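Local coordinates for protein racemase, putative (Roseobacter denitrificans, PDB 3TCS) that binds magnesium and is a putative racemase of the mandelate racemase/muconate lactonizing enzyme family, possibly with hydro-lyase activity, at residues B[30-35]-B[56-61]; B[34-39]-B[50-55]. One frame throughout, in Å; residues are numbered along the deposited sequence.

Interaction 1. Residues B[30-35]-B[56-61]. With GOL (glycerol), chain M.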
ATOM      1  N   THR B  30       2.845  10.438  19.749  1.00  8.25           N
ATOM      2  CA  THR B  30       3.766   9.386  19.335  1.00  8.79           C
ATOM      3  C   THR B  30       5.158   9.709  19.872  1.00  9.32           C
ATOM      4  O   THR B  30       5.538  10.874  19.991  1.00  7.25           O
ATOM      5  CB  THR B  30       3.838   9.240  17.795  1.00  9.44           C
ATOM      6  OG1 THR B  30       4.063  10.520  17.199  1.00 12.14           O
ATOM      7  CG2 THR B  30       2.545   8.651  17.247  1.00  8.15           C
ATOM      8  N   PHE B  31       5.896   8.658  20.209  1.00  8.12           N
ATOM      9  CA  PHE B  31       7.254   8.748  20.741  1.00  9.03           C
ATOM     10  C   PHE B  31       7.984   7.726  19.882  1.00  9.96           C
ATOM     11  O   PHE B  31       7.754   6.526  20.015  1.00  9.19           O
ATOM     12  CB  PHE B  31       7.242   8.323  22.208  1.00  8.02           C
ATOM     13  CG  PHE B  31       6.241   9.074  23.041  1.00  9.30           C
ATOM     14  CD1 PHE B  31       6.632  10.172  23.803  1.00  8.65           C
ATOM     15  CD2 PHE B  31       4.900   8.699  23.042  1.00  7.64           C
ATOM     16  CE1 PHE B  31       5.702  10.884  24.555  1.00  9.57           C
ATOM     17  CE2 PHE B  31       3.962   9.401  23.787  1.00  9.24           C
ATOM     18  CZ  PHE B  31       4.362  10.501  24.548  1.00  9.81           C
ATOM     19  N   THR B  32       8.875   8.190  19.013  1.00  8.75           N
ATOM     20  CA  THR B  32       9.512   7.268  18.085  1.00 10.00           C
ATOM     21  C   THR B  32      10.971   7.517  17.733  1.00  9.89           C
ATOM     22  O   THR B  32      11.527   8.584  18.007  1.00  9.68           O
ATOM     23  CB  THR B  32       8.729   7.314  16.750  1.00  9.38           C
ATOM     24  OG1 THR B  32       9.123   6.239  15.891  1.00 10.93           O
ATOM     25  CG2 THR B  32       9.020   8.632  16.038  1.00  7.63           C
ATOM     26  N   ASN B  33      11.592   6.492  17.155  1.00  9.78           N
ATOM     27  CA  ASN B  33      12.930   6.630  16.594  1.00 11.07           C
ATOM     28  C   ASN B  33      12.742   5.950  15.237  1.00 10.42           C
ATOM     29  O   ASN B  33      11.607   5.644  14.873  1.00 10.85           O
ATOM     30  CB  ASN B  33      14.069   6.020  17.446  1.00  9.86           C
ATOM     31  CG  ASN B  33      13.934   4.532  17.700  1.00 11.30           C
ATOM     32  OD1 ASN B  33      13.282   3.797  16.959  1.00  7.76           O
ATOM     33  ND2 ASN B  33      14.599   4.074  18.759  1.00 10.33           N
ATOM     34  N   ASP B  34      13.803   5.729  14.475  1.00  9.86           N
ATOM     35  CA  ASP B  34      13.631   5.130  13.155  1.00 11.78           C
ATOM     36  C   ASP B  34      13.145   3.679  13.129  1.00 11.44           C
ATOM     37  O   ASP B  34      12.550   3.245  12.148  1.00 11.80           O
ATOM     38  CB  ASP B  34      14.936   5.242  12.365  1.00 14.99           C
ATOM     39  CG  ASP B  34      15.277   6.677  12.004  1.00 22.15           C
ATOM     40  OD1 ASP B  34      14.591   7.603  12.496  1.00 23.30           O
ATOM     41  OD2 ASP B  34      16.235   6.881  11.226  1.00 25.15           O
ATOM     42  N   ALA B  35      13.382   2.939  14.208  1.00 10.75           N
ATOM     43  CA  ALA B  35      13.000   1.530  14.265  1.00 11.28           C
ATOM     44  C   ALA B  35      11.642   1.224  14.897  1.00 10.84           C
ATOM     45  O   ALA B  35      10.939   0.313  14.456  1.00 12.64           O
ATOM     46  CB  ALA B  35      14.085   0.744  14.986  1.00 10.34           C
ATOM     47  N   TYR B  56      10.102  -0.613  11.955  1.00  9.13           N
ATOM     48  CA  TYR B  56      10.767  -0.319  10.679  1.00 10.09           C
ATOM     49  C   TYR B  56      10.270   0.960  10.021  1.00  8.80           C
ATOM     50  O   TYR B  56       9.116   1.060   9.606  1.00  9.28           O
ATOM     51  CB  TYR B  56      10.654  -1.511   9.728  1.00 12.08           C
ATOM     52  CG  TYR B  56      11.262  -2.750  10.331  1.00 17.28           C
ATOM     53  CD1 TYR B  56      12.616  -2.784  10.671  1.00 19.90           C
ATOM     54  CD2 TYR B  56      10.475  -3.860  10.638  1.00 17.36           C
ATOM     55  CE1 TYR B  56      13.171  -3.889  11.309  1.00 21.30           C
ATOM     56  CE2 TYR B  56      11.021  -4.975  11.277  1.00 19.48           C
ATOM     57  CZ  TYR B  56      12.368  -4.979  11.612  1.00 21.26           C
ATOM     58  OH  TYR B  56      12.917  -6.068  12.251  1.00 24.58           O
ATOM     59  N   HIS B  57      11.173   1.933   9.932  1.00  7.50           N
ATOM     60  CA  HIS B  57      10.870   3.251   9.388  1.00  8.10           C
ATOM     61  C   HIS B  57       9.654   3.794  10.139  1.00  8.30           C
ATOM     62  O   HIS B  57       8.770   4.432   9.560  1.00  9.61           O
ATOM     63  CB  HIS B  57      10.609   3.179   7.875  1.00  7.26           C
ATOM     64  CG  HIS B  57      11.756   2.600   7.099  1.00  7.65           C
ATOM     65  ND1 HIS B  57      13.069   2.924   7.364  1.00  9.24           N
ATOM     66  CD2 HIS B  57      11.787   1.713   6.076  1.00  8.82           C
ATOM     67  CE1 HIS B  57      13.859   2.260   6.539  1.00 10.34           C
ATOM     68  NE2 HIS B  57      13.105   1.517   5.747  1.00  9.13           N
ATOM     69  N   ALA B  58       9.632   3.528  11.446  1.00  8.74           N
ATOM     70  CA  ALA B  58       8.546   3.964  12.324  1.00  8.45           C
ATOM     71  C   ALA B  58       8.410   5.478  12.371  1.00  9.00           C
ATOM     72  O   ALA B  58       7.334   6.000  12.667  1.00  8.30           O
ATOM     73  CB  ALA B  58       8.766   3.423  13.738  1.00  9.78           C
ATOM     74  N   ASP B  59       9.496   6.191  12.101  1.00  9.00           N
ATOM     75  CA  ASP B  59       9.416   7.644  12.115  1.00  9.24           C
ATOM     76  C   ASP B  59       8.508   8.108  10.971  1.00  9.38           C
ATOM     77  O   ASP B  59       7.712   9.036  11.138  1.00  8.80           O
ATOM     78  CB  ASP B  59      10.821   8.266  12.017  1.00 10.04           C
ATOM     79  CG  ASP B  59      11.576   7.846  10.771  1.00 12.69           C
ATOM     80  OD1 ASP B  59      11.579   6.642  10.427  1.00 11.17           O
ATOM     81  OD2 ASP B  59      12.198   8.728  10.142  1.00 12.22           O
ATOM     82  N   ILE B  60       8.608   7.447   9.819  1.00  8.56           N
ATOM     83  CA  ILE B  60       7.764   7.796   8.678  1.00  8.22           C
ATOM     84  C   ILE B  60       6.316   7.430   9.008  1.00  8.87           C
ATOM     85  O   ILE B  60       5.386   8.190   8.733  1.00  8.57           O
ATOM     86  CB  ILE B  60       8.202   7.041   7.403  1.00  9.16           C
ATOM     87  CG1 ILE B  60       9.622   7.476   7.018  1.00  9.03           C
ATOM     88  CG2 ILE B  60       7.220   7.331   6.253  1.00  9.44           C
ATOM     89  CD1 ILE B  60      10.217   6.736   5.821  1.00  9.63           C
ATOM     90  N   THR B  61       6.132   6.259   9.607  1.00  7.50           N
ATOM     91  CA  THR B  61       4.802   5.807   9.986  1.00  7.38           C
ATOM     92  C   THR B  61       4.147   6.802  10.946  1.00  7.15           C
ATOM     93  O   THR B  61       2.958   7.106  10.823  1.00  7.10           O
ATOM     94  CB  THR B  61       4.879   4.418  10.646  1.00  6.79           C
ATOM     95  OG1 THR B  61       5.431   3.481   9.711  1.00  6.63           O
ATOM     96  CG2 THR B  61       3.498   3.944  11.074  1.00  6.15           C
TER
HETATM   97  C1  GOL M 371      15.731   0.266  11.481  1.00 24.38           C
HETATM   98  O1  GOL M 371      16.846   0.750  12.199  1.00 26.60           O
HETATM   99  C2  GOL M 371      14.901   1.422  10.902  1.00 23.99           C
HETATM  100  O2  GOL M 371      13.792   0.913  10.193  1.00 21.78           O
HETATM  101  C3  GOL M 371      15.748   2.279   9.964  1.00 23.45           C
HETATM  102  O3  GOL M 371      14.960   3.329   9.441  1.00 21.86           O
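Two backbone hydrogen bonds join the turn at Asp-34 and Ala-35 to the loop before helix 58-73 and to that helix's first residue. Tyr-56 N reaches Ala-35 O at 2.8 Å in a nearly straight bond (165° at the hydrogen). Ala-58 N reaches Asp-34 O at 3.0 Å, a more bent bond. An Asx turn shapes the acceptor side: Asn-33 OD1 takes the N-H of Ala-35 and also that of Val-36.

Glycerol, probably from the crystallisation liquor, lies beside these bonds. Its O2 accepts from His-57 N at 2.8 Å and gives a weak bond to Asp-34 O, while O3 bonds to His-57 ND1, at the edge of the imidazole.

The two acidic side chains approach without a bond. Asp-34 OD1 stands 3.5 Å from Asp-59 OD2, the carboxylate planes 21° apart, which is probably unfavourable in itself. Asp-59 OD2 makes a salt bridge with Arg-67 of the second subunit. That cation, which also bonds to His-57 ND1, is likely to offset the crowding of negative charge.

Van der Waals contact centres on the Ala-58 methyl. This CB points toward the strand end and packs against two oxygens, Thr-32 OG1 at 3.6 Å and Asn-33 O at 3.8 Å. Thr-32 OG1 lies anti to the backbone N (chi1 -168°), which sets it over this methyl, within bonding range of both Asn-33 O and Val-36 O. CG2 of the same threonine grazes Asp-59 CA.

With His-57 as N-cap, the arrangement is a strand-end turn docked on a helix N-terminus, within the N-terminal domain of the mandelate racemase/muconate lactonizing enzyme family and at the subunit interface.

Interaction 2. Residues B[34-39]-B[50-55]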
ATOM      1  N   ASP B  34      13.803   5.729  14.475  1.00  9.86           N
ATOM      2  CA  ASP B  34      13.631   5.130  13.155  1.00 11.78           C
ATOM      3  C   ASP B  34      13.145   3.679  13.129  1.00 11.44           C
ATOM      4  O   ASP B  34      12.550   3.245  12.148  1.00 11.80           O
ATOM      5  CB  ASP B  34      14.936   5.242  12.365  1.00 14.99           C
ATOM      6  CG  ASP B  34      15.277   6.677  12.004  1.00 22.15           C
ATOM      7  OD1 ASP B  34      14.591   7.603  12.496  1.00 23.30           O
ATOM      8  OD2 ASP B  34      16.235   6.881  11.226  1.00 25.15           O
ATOM      9  N   ALA B  35      13.382   2.939  14.208  1.00 10.75           N
ATOM     10  CA  ALA B  35      13.000   1.530  14.265  1.00 11.28           C
ATOM     11  C   ALA B  35      11.642   1.224  14.897  1.00 10.84           C
ATOM     12  O   ALA B  35      10.939   0.313  14.456  1.00 12.64           O
ATOM     13  CB  ALA B  35      14.085   0.744  14.986  1.00 10.34           C
ATOM     14  N   VAL B  36      11.269   1.967  15.931  1.00 10.42           N
ATOM     15  CA  VAL B  36       9.994   1.709  16.592  1.00  9.22           C
ATOM     16  C   VAL B  36       9.397   2.977  17.184  1.00 10.27           C
ATOM     17  O   VAL B  36      10.128   3.886  17.604  1.00  9.85           O
ATOM     18  CB  VAL B  36      10.164   0.657  17.714  1.00 12.09           C
ATOM     19  CG1 VAL B  36      11.050   1.212  18.807  1.00 11.69           C
ATOM     20  CG2 VAL B  36       8.806   0.256  18.277  1.00 14.44           C
ATOM     21  N   GLY B  37       8.067   3.029  17.208  1.00  7.46           N
ATOM     22  CA  GLY B  37       7.366   4.178  17.748  1.00  7.05           C
ATOM     23  C   GLY B  37       6.148   3.766  18.555  1.00  8.26           C
ATOM     24  O   GLY B  37       5.361   2.923  18.125  1.00  7.47           O
ATOM     25  N   PHE B  38       5.994   4.358  19.733  1.00  8.18           N
ATOM     26  CA  PHE B  38       4.865   4.050  20.602  1.00  8.59           C
ATOM     27  C   PHE B  38       3.816   5.146  20.522  1.00  9.16           C
ATOM     28  O   PHE B  38       4.129   6.304  20.236  1.00  9.74           O
ATOM     29  CB  PHE B  38       5.354   3.873  22.040  1.00  9.28           C
ATOM     30  CG  PHE B  38       6.303   2.721  22.210  1.00  8.17           C
ATOM     31  CD1 PHE B  38       5.845   1.409  22.117  1.00  9.42           C
ATOM     32  CD2 PHE B  38       7.659   2.945  22.412  1.00  9.23           C
ATOM     33  CE1 PHE B  38       6.723   0.332  22.220  1.00  8.53           C
ATOM     34  CE2 PHE B  38       8.553   1.872  22.517  1.00  9.26           C
ATOM     35  CZ  PHE B  38       8.082   0.564  22.420  1.00  8.74           C
ATOM     36  N   VAL B  39       2.569   4.772  20.774  1.00  8.66           N
ATOM     37  CA  VAL B  39       1.464   5.714  20.707  1.00  8.74           C
ATOM     38  C   VAL B  39       0.714   5.789  22.024  1.00  8.84           C
ATOM     39  O   VAL B  39       0.440   4.771  22.647  1.00  8.82           O
ATOM     40  CB  VAL B  39       0.454   5.294  19.615  1.00  9.87           C
ATOM     41  CG1 VAL B  39      -0.669   6.325  19.507  1.00 10.04           C
ATOM     42  CG2 VAL B  39       1.172   5.122  18.279  1.00 10.71           C
ATOM     43  N   TRP B  50      -1.608   2.878  25.869  1.00  7.66           N
ATOM     44  CA  TRP B  50      -0.381   2.818  25.084  1.00  9.60           C
ATOM     45  C   TRP B  50      -0.399   1.716  24.032  1.00  9.38           C
ATOM     46  O   TRP B  50      -0.775   0.581  24.312  1.00  8.54           O
ATOM     47  CB  TRP B  50       0.825   2.587  25.997  1.00  8.53           C
ATOM     48  CG  TRP B  50       1.270   3.806  26.745  1.00 11.22           C
ATOM     49  CD1 TRP B  50       0.786   4.268  27.937  1.00 10.98           C
ATOM     50  CD2 TRP B  50       2.293   4.722  26.342  1.00 11.54           C
ATOM     51  NE1 TRP B  50       1.451   5.417  28.302  1.00 10.27           N
ATOM     52  CE2 TRP B  50       2.381   5.717  27.341  1.00 11.55           C
ATOM     53  CE3 TRP B  50       3.146   4.798  25.232  1.00 11.99           C
ATOM     54  CZ2 TRP B  50       3.292   6.780  27.264  1.00 12.01           C
ATOM     55  CZ3 TRP B  50       4.053   5.856  25.153  1.00 12.53           C
ATOM     56  CH2 TRP B  50       4.118   6.832  26.166  1.00 12.41           C
ATOM     57  N   GLY B  51       0.034   2.064  22.826  1.00  8.53           N
ATOM     58  CA  GLY B  51       0.088   1.101  21.746  1.00  8.52           C
ATOM     59  C   GLY B  51       1.397   1.288  21.006  1.00 10.01           C
ATOM     60  O   GLY B  51       2.300   1.977  21.483  1.00 10.09           O
ATOM     61  N   GLN B  52       1.504   0.690  19.829  1.00  9.17           N
ATOM     62  CA  GLN B  52       2.727   0.807  19.056  1.00  7.83           C
ATOM     63  C   GLN B  52       2.439   0.684  17.569  1.00  8.07           C
ATOM     64  O   GLN B  52       1.597  -0.106  17.170  1.00  6.79           O
ATOM     65  CB  GLN B  52       3.699  -0.302  19.469  1.00  8.01           C
ATOM     66  CG  GLN B  52       5.027  -0.259  18.735  1.00  7.26           C
ATOM     67  CD  GLN B  52       5.775  -1.571  18.821  1.00  7.83           C
ATOM     68  OE1 GLN B  52       6.184  -2.003  19.901  1.00  8.69           O
ATOM     69  NE2 GLN B  52       5.957  -2.219  17.673  1.00  4.99           N
ATOM     70  N   VAL B  53       3.121   1.473  16.746  1.00  8.27           N
ATOM     71  CA  VAL B  53       2.929   1.347  15.305  1.00  8.13           C
ATOM     72  C   VAL B  53       3.873   0.218  14.897  1.00  8.32           C
ATOM     73  O   VAL B  53       4.697  -0.225  15.694  1.00  9.19           O
ATOM     74  CB  VAL B  53       3.316   2.642  14.532  1.00  8.50           C
ATOM     75  CG1 VAL B  53       2.429   3.798  14.962  1.00  6.81           C
ATOM     76  CG2 VAL B  53       4.784   2.969  14.751  1.00  8.38           C
ATOM     77  N   SER B  54       3.753  -0.266  13.670  1.00 10.71           N
ATOM     78  CA  SER B  54       4.641  -1.331  13.223  1.00  9.01           C
ATOM     79  C   SER B  54       6.097  -0.868  13.247  1.00  8.67           C
ATOM     80  O   SER B  54       6.381   0.301  13.009  1.00  8.04           O
ATOM     81  CB  SER B  54       4.291  -1.755  11.799  1.00 10.79           C
ATOM     82  OG  SER B  54       5.212  -2.730  11.346  1.00 13.56           O
ATOM     83  N   THR B  55       7.018  -1.787  13.525  1.00  9.34           N
ATOM     84  CA  THR B  55       8.443  -1.456  13.529  1.00  9.48           C
ATOM     85  C   THR B  55       8.934  -1.247  12.087  1.00 10.00           C
ATOM     86  O   THR B  55       8.258  -1.653  11.133  1.00  8.94           O
ATOM     87  CB  THR B  55       9.280  -2.585  14.164  1.00  9.72           C
ATOM     88  OG1 THR B  55       8.867  -3.848  13.621  1.00 10.15           O
ATOM     89  CG2 THR B  55       9.103  -2.601  15.677  1.00  9.69           C
TER
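Phe-38 and Gln-52 face each other as an antiparallel non-hydrogen-bonded pair, and Val-39 and Gly-51 as the hydrogen-bonded pair next to it. At the latter, Gly-51 N donates to Val-39 O at 2.7 Å, and Val-39 N donates to Gly-51 O at 2.9 Å. The second is straight at hydrogen (172°). One further bond runs from Val-53 N to Gly-37 O at 3.0 Å. Gly-37 N, by contrast, is buried with no partner in the model. Beyond the hairpin, Gln-52 N is taken by Thr-109 OG1 and Trp-50 N by Asp-113 OD2.

The Gln-52 amide is gripped at both ends. NE2 donates in the amide plane to Val-53 O at 3.1 Å and also bonds to Ser-312 OG, while OE1 accepts from Leu-313 N. With CG anti to the backbone N (chi1 -179°) and the chain extended, the amide lies across Val-36 CG2, 3.6 Å from CD. OE1 approaches Phe-38 CE1 obliquely at 3.3 Å, ring and amide planes 74° apart. A leucine here would probably leave Leu-313 N and Ser-312 OG without their mate and Val-53 O without its side-chain donor.

Val-36 CG2 sits over the rim of one face of the Phe-38 ring; Gly-51 O lies at the ring's edge, and Phe-38 CB abuts the indole edge at Trp-50 CZ3. On the sheet face that carries Val-39, its CG2 meets Val-53 CG1 at 3.8 Å.

That valine side rests on Leu-65 of helix 58-73, whereas Phe-38 meets Trp-377 of helix 375-380 edge-to-face; in the sheet, strand 37-43 lies between 25-32 and 48-52, the latter an outermost strand within this chain.

How the interactions relate
Interactions 1 and 2 share Asp-34 and Ala-35, and their centres lie 6 Å apart. Strand pairing couples them: Phe-31 O is 2.8 Å from Phe-38 N, a probable hydrogen bond between neighbouring strands. Packing joins them too: Phe-31 CE2 lies 3.5 Å from Trp-50 CH2, and the Ala-58 CB methyl rests on backbone Val-36 C at 3.5 Å. The turn at 34-35 thus links the hairpin to the helix that follows it. Both contacts lie near the D-alanine and magnesium pocket, probably the active site, without contributing residues: the Tyr-56 side chain is about 9 Å from bound D-alanine and about 12 Å from a magnesium ion, that of Thr-55 about 11 Å from D-alanine.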